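Local coordinates for Fe(2+) transporter FeoB (Escherichia coli, PDB 3I8S), which transports ferrous iron across the inner membrane in a GTP-driven uptake system, probably coupling GTP binding by its cytosolic domain, the part described here, to channel opening, at residues L57-L63 with D73-C78; L89-A95 with C115-M121. The contacts are given in a common frame with arbitrary orientation. Where two conformers were deposited one is given. Residue numbers count along the deposited sequence, not the author numbering.

Both contacts belong to the GTPase core of the cytosolic domain, a P-loop fold with helices packed around a mixed, mostly parallel sheet. Along the chain they come in series: interaction 1 pairs the loop after strand 51-56 with helix 72-83, and strand 88-94, which follows that helix, opens interaction 2 by pairing with strand 115-120. Their centres lie about 15 Å apart and their nearest atoms about 5 Å, without touching. Strand 4-10 lies between strands 51-56 and 88-94 in the sheet, and its I9 touches L57, L63 and A77. Each contact carries part of the nucleotide site: the predicted GTP-binding L57-G59 in interaction 1, the experimentally established N120 and M121 in interaction 2.

Interaction 1. Residues L57-L63 with D73-C78; sequences LPGTYSL and DEQIAC
The G3 loop of the GTPase fold (switch II region), starting with L57-P58-G59 of the sequence DLPG, runs irregularly along one side of the helix containing D73-C78. After L57 (phi/psi -92/150°), P58 and G59 take polyproline-II-like angles (phi near -60°, psi near 145°); all three are predicted to bind GTP, and L57 O accepts a hydrogen bond from K16 of the P-loop. CA atoms pair L57 with A77 (5.7 Å), P58 with D73 (5.2 Å), T60 with E74 (5.4 Å) and L63 with C78 (5.1 Å). The C-gamma-exo ring of P58 packs its CD on I76 CG2 at 3.8 Å and its CB on D73 CG at 3.5 Å. T60, chi1 t, lays CG2 4.0 Å from A77 CB and OG1 3.3 Å from E74 CB; the same OG1 donates to S62 O at 2.7 Å. L63, m,t, brings CD2 to 4.1 Å from A77 CB, while its CB lies 4.2 Å from SG of C78 (chi1 t). E74 takes t,m, its CG 3.2 Å from S62 O, and its OE1 is hydrogen-bonded to T65. D73, chi1 m, joins the loop through a water that donates to D73 OD2 and to G59 O, 2.7 Å from each.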
# COMPACT_ATOMS: atom_id res chain seq x y z
N LEU A 57 -0.26 -6.79 -9.40
CA LEU A 57 0.83 -7.24 -8.51
C LEU A 57 0.39 -8.48 -7.70
O LEU A 57 -0.80 -8.64 -7.39
CB LEU A 57 1.26 -6.10 -7.61
CG LEU A 57 1.69 -4.80 -8.27
CD1 LEU A 57 2.15 -3.82 -7.21
CD2 LEU A 57 2.77 -5.10 -9.33
N PRO A 58 1.34 -9.37 -7.34
CA PRO A 58 0.93 -10.56 -6.59
C PRO A 58 0.28 -10.16 -5.28
O PRO A 58 0.62 -9.13 -4.72
CB PRO A 58 2.24 -11.31 -6.35
CG PRO A 58 3.16 -10.80 -7.36
CD PRO A 58 2.78 -9.36 -7.60
N GLY A 59 -0.71 -10.92 -4.85
CA GLY A 59 -1.41 -10.61 -3.60
C GLY A 59 -0.45 -10.69 -2.44
O GLY A 59 0.40 -11.57 -2.40
N THR A 60 -0.61 -9.77 -1.48
CA THR A 60 0.27 -9.69 -0.34
C THR A 60 -0.42 -8.99 0.87
O THR A 60 -1.26 -8.13 0.67
CB THR A 60 1.62 -8.97 -0.69
OG1 THR A 60 2.55 -9.18 0.38
CG2 THR A 60 1.46 -7.46 -0.95
N TYR A 61 -0.03 -9.42 2.07
CA TYR A 61 -0.51 -8.83 3.32
C TYR A 61 0.28 -7.53 3.64
O TYR A 61 -0.25 -6.63 4.27
CB TYR A 61 -0.39 -9.83 4.48
CG TYR A 61 -0.66 -9.19 5.81
CD1 TYR A 61 -1.94 -8.79 6.16
CD2 TYR A 61 0.38 -8.98 6.73
CE1 TYR A 61 -2.18 -8.16 7.39
CE2 TYR A 61 0.15 -8.34 7.92
CZ TYR A 61 -1.12 -7.97 8.27
OH TYR A 61 -1.30 -7.34 9.49
N SER A 62 1.53 -7.46 3.18
CA SER A 62 2.42 -6.36 3.49
C SER A 62 3.53 -6.24 2.45
O SER A 62 3.63 -7.06 1.55
CB SER A 62 3.03 -6.52 4.89
OG SER A 62 4.14 -7.39 4.88
N LEU A 63 4.37 -5.23 2.64
CA LEU A 63 5.56 -5.03 1.83
C LEU A 63 6.82 -5.42 2.62
O LEU A 63 7.95 -5.17 2.16
CB LEU A 63 5.64 -3.57 1.39
CG LEU A 63 4.50 -3.09 0.47
CD1 LEU A 63 4.72 -1.68 -0.03
CD2 LEU A 63 4.21 -4.00 -0.68
N ASP A 73 6.01 -13.38 -3.47
CA ASP A 73 4.90 -12.49 -3.85
C ASP A 73 5.04 -11.11 -3.21
O ASP A 73 4.87 -10.09 -3.87
CB ASP A 73 3.53 -13.13 -3.51
CG ASP A 73 3.08 -14.22 -4.51
OD1 ASP A 73 3.85 -14.64 -5.41
OD2 ASP A 73 1.92 -14.70 -4.39
N GLU A 74 5.33 -11.07 -1.92
CA GLU A 74 5.58 -9.83 -1.17
C GLU A 74 6.81 -9.00 -1.60
O GLU A 74 6.77 -7.74 -1.65
CB GLU A 74 5.68 -10.21 0.31
CG GLU A 74 6.00 -9.13 1.30
CD GLU A 74 7.42 -8.62 1.21
OE1 GLU A 74 8.35 -9.44 1.41
OE2 GLU A 74 7.62 -7.40 0.97
N GLN A 75 7.92 -9.67 -1.87
CA GLN A 75 9.11 -8.94 -2.35
C GLN A 75 8.91 -8.37 -3.74
O GLN A 75 9.36 -7.27 -4.06
CB GLN A 75 10.31 -9.84 -2.29
CG GLN A 75 10.60 -10.20 -0.86
CD GLN A 75 11.78 -11.03 -0.64
OE1 GLN A 75 12.27 -11.74 -1.54
NE2 GLN A 75 12.27 -11.00 0.60
N ILE A 76 8.20 -9.13 -4.57
CA ILE A 76 7.88 -8.67 -5.93
C ILE A 76 7.04 -7.38 -5.91
O ILE A 76 7.32 -6.40 -6.63
CB ILE A 76 7.17 -9.79 -6.74
CG1 ILE A 76 8.16 -10.89 -7.05
CG2 ILE A 76 6.51 -9.22 -8.01
CD1 ILE A 76 7.54 -12.28 -7.45
N ALA A 77 6.02 -7.39 -5.06
CA ALA A 77 5.17 -6.26 -4.87
C ALA A 77 5.98 -5.07 -4.39
O ALA A 77 5.92 -4.00 -4.99
CB ALA A 77 4.06 -6.60 -3.86
N CYS A 78 6.75 -5.25 -3.33
CA CYS A 78 7.59 -4.20 -2.80
C CYS A 78 8.61 -3.63 -3.83
O CYS A 78 8.79 -2.44 -3.98
CB CYS A 78 8.34 -4.76 -1.60
SG CYS A 78 9.26 -3.55 -0.72
O HOH W 1 -0.20 -14.11 -2.91

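Interaction 2. Residues L89-A95 with C115-M121; sequences LINVVDA and CIVALNM
Seven residues of each segment run side by side in parallel, residue n facing n+26; strands 89-94 and 115-120 approach to 4.6 Å with axes crossing at -26°. C115, chi1 m, starts the second strand, its SG 4.1 Å from CD1 of L89 (m,t). I116 N donates to L89 O and I116 O accepts from N91 N, both 2.9 Å; its m,t side chain lies beside I90 on the face covered by helix 154-164. V117, chi1 t, turns to the other face and sets CG1 3.8 Å from CG2 of V93 (chi1 t). A118 N donates to N91 O and A118 O accepts from V93 N, again 2.9 Å, while its CB meets I90 CG2 at 3.9 Å. The two strands are joined in a beta-alpha-beta crossover through helix 98-111, as in other P-loop GTPases. L119, t,p, curls CD1 to 3.8 Å from V93 CG1 and 3.9 Å from A95 CB. N120, which binds GTP, donates N to V93 O and accepts at O from A95 N, each 2.9 Å. M121, also GTP-binding, takes left-handed phi/psi 55/35° at the N-cap of helix 122-127, its CB 3.2 Å from OD1 of D94, an oxygen hydrogen-bonded to S96.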
# COMPACT_ATOMS: atom_id res chain seq x y z
N LEU A 89 -1.19 3.86 -7.67
CA LEU A 89 -1.59 2.51 -7.29
C LEU A 89 -3.08 2.51 -7.01
O LEU A 89 -3.63 3.50 -6.51
CB LEU A 89 -0.89 2.11 -6.00
CG LEU A 89 0.60 2.10 -6.00
CD1 LEU A 89 1.02 1.72 -4.56
CD2 LEU A 89 1.05 1.12 -7.06
N ILE A 90 -3.75 1.41 -7.37
CA ILE A 90 -5.12 1.15 -6.93
C ILE A 90 -4.97 0.02 -5.96
O ILE A 90 -4.47 -1.08 -6.30
CB ILE A 90 -6.10 0.77 -8.07
CG1 ILE A 90 -6.25 1.98 -9.00
CG2 ILE A 90 -7.48 0.33 -7.48
CD1 ILE A 90 -6.96 1.66 -10.26
N ASN A 91 -5.35 0.31 -4.73
CA ASN A 91 -5.27 -0.63 -3.64
C ASN A 91 -6.63 -1.22 -3.38
O ASN A 91 -7.51 -0.53 -2.91
CB ASN A 91 -4.71 0.07 -2.40
CG ASN A 91 -4.68 -0.82 -1.15
OD1 ASN A 91 -4.53 -2.07 -1.19
ND2 ASN A 91 -4.78 -0.15 -0.02
N VAL A 92 -6.78 -2.48 -3.75
CA VAL A 92 -8.07 -3.21 -3.59
C VAL A 92 -8.19 -3.71 -2.17
O VAL A 92 -7.35 -4.48 -1.72
CB VAL A 92 -8.22 -4.32 -4.61
CG1 VAL A 92 -9.60 -4.90 -4.49
CG2 VAL A 92 -7.96 -3.76 -6.02
N VAL A 93 -9.20 -3.22 -1.45
CA VAL A 93 -9.36 -3.47 -0.03
C VAL A 93 -10.67 -4.17 0.22
O VAL A 93 -11.71 -3.72 -0.18
CB VAL A 93 -9.29 -2.15 0.80
CG1 VAL A 93 -9.77 -2.36 2.29
CG2 VAL A 93 -7.87 -1.56 0.69
N ASP A 94 -10.59 -5.35 0.83
CA ASP A 94 -11.74 -6.16 1.24
C ASP A 94 -12.49 -5.53 2.45
O ASP A 94 -12.02 -5.63 3.57
CB ASP A 94 -11.24 -7.58 1.57
CG ASP A 94 -12.33 -8.53 2.08
OD1 ASP A 94 -13.54 -8.15 2.13
OD2 ASP A 94 -12.02 -9.72 2.44
N ALA A 95 -13.66 -4.91 2.21
CA ALA A 95 -14.49 -4.33 3.30
C ALA A 95 -14.85 -5.31 4.45
O ALA A 95 -15.09 -4.88 5.58
CB ALA A 95 -15.77 -3.69 2.72
N CYS A 115 -2.27 6.94 -4.28
CA CYS A 115 -3.14 5.76 -4.14
C CYS A 115 -4.59 6.15 -4.33
O CYS A 115 -5.00 7.29 -4.04
CB CYS A 115 -2.99 5.14 -2.75
SG CYS A 115 -1.47 4.24 -2.43
N ILE A 116 -5.36 5.20 -4.86
CA ILE A 116 -6.79 5.20 -4.79
C ILE A 116 -7.16 3.89 -4.12
O ILE A 116 -6.72 2.82 -4.57
CB ILE A 116 -7.42 5.24 -6.19
CG1 ILE A 116 -7.10 6.58 -6.89
CG2 ILE A 116 -8.94 5.03 -6.06
CD1 ILE A 116 -7.28 6.52 -8.36
N VAL A 117 -7.95 3.93 -3.04
CA VAL A 117 -8.49 2.67 -2.48
C VAL A 117 -9.75 2.29 -3.20
O VAL A 117 -10.73 3.09 -3.30
CB VAL A 117 -8.74 2.75 -0.95
CG1 VAL A 117 -9.57 1.60 -0.44
CG2 VAL A 117 -7.43 2.91 -0.22
N ALA A 118 -9.78 1.05 -3.67
CA ALA A 118 -11.03 0.49 -4.20
C ALA A 118 -11.58 -0.49 -3.17
O ALA A 118 -11.02 -1.58 -2.98
CB ALA A 118 -10.81 -0.19 -5.52
N LEU A 119 -12.70 -0.11 -2.57
CA LEU A 119 -13.34 -0.87 -1.52
C LEU A 119 -14.31 -1.87 -2.11
O LEU A 119 -15.37 -1.51 -2.70
CB LEU A 119 -13.97 0.07 -0.49
CG LEU A 119 -14.38 -0.48 0.88
CD1 LEU A 119 -13.20 -0.94 1.74
CD2 LEU A 119 -15.19 0.57 1.67
N ASN A 120 -13.94 -3.14 -1.91
CA ASN A 120 -14.62 -4.30 -2.43
C ASN A 120 -15.35 -5.15 -1.38
O ASN A 120 -15.23 -4.92 -0.19
CB ASN A 120 -13.53 -5.19 -3.08
CG ASN A 120 -13.88 -5.63 -4.43
OD1 ASN A 120 -15.02 -5.47 -4.88
ND2 ASN A 120 -12.91 -6.18 -5.12
N MET A 121 -16.08 -6.18 -1.83
CA MET A 121 -16.82 -7.09 -0.94
C MET A 121 -17.79 -6.37 -0.01
O MET A 121 -18.00 -6.77 1.13
CB MET A 121 -15.85 -7.95 -0.12
CG MET A 121 -14.67 -8.51 -0.91
SD MET A 121 -15.16 -9.59 -2.26
CE MET A 121 -13.60 -10.15 -2.93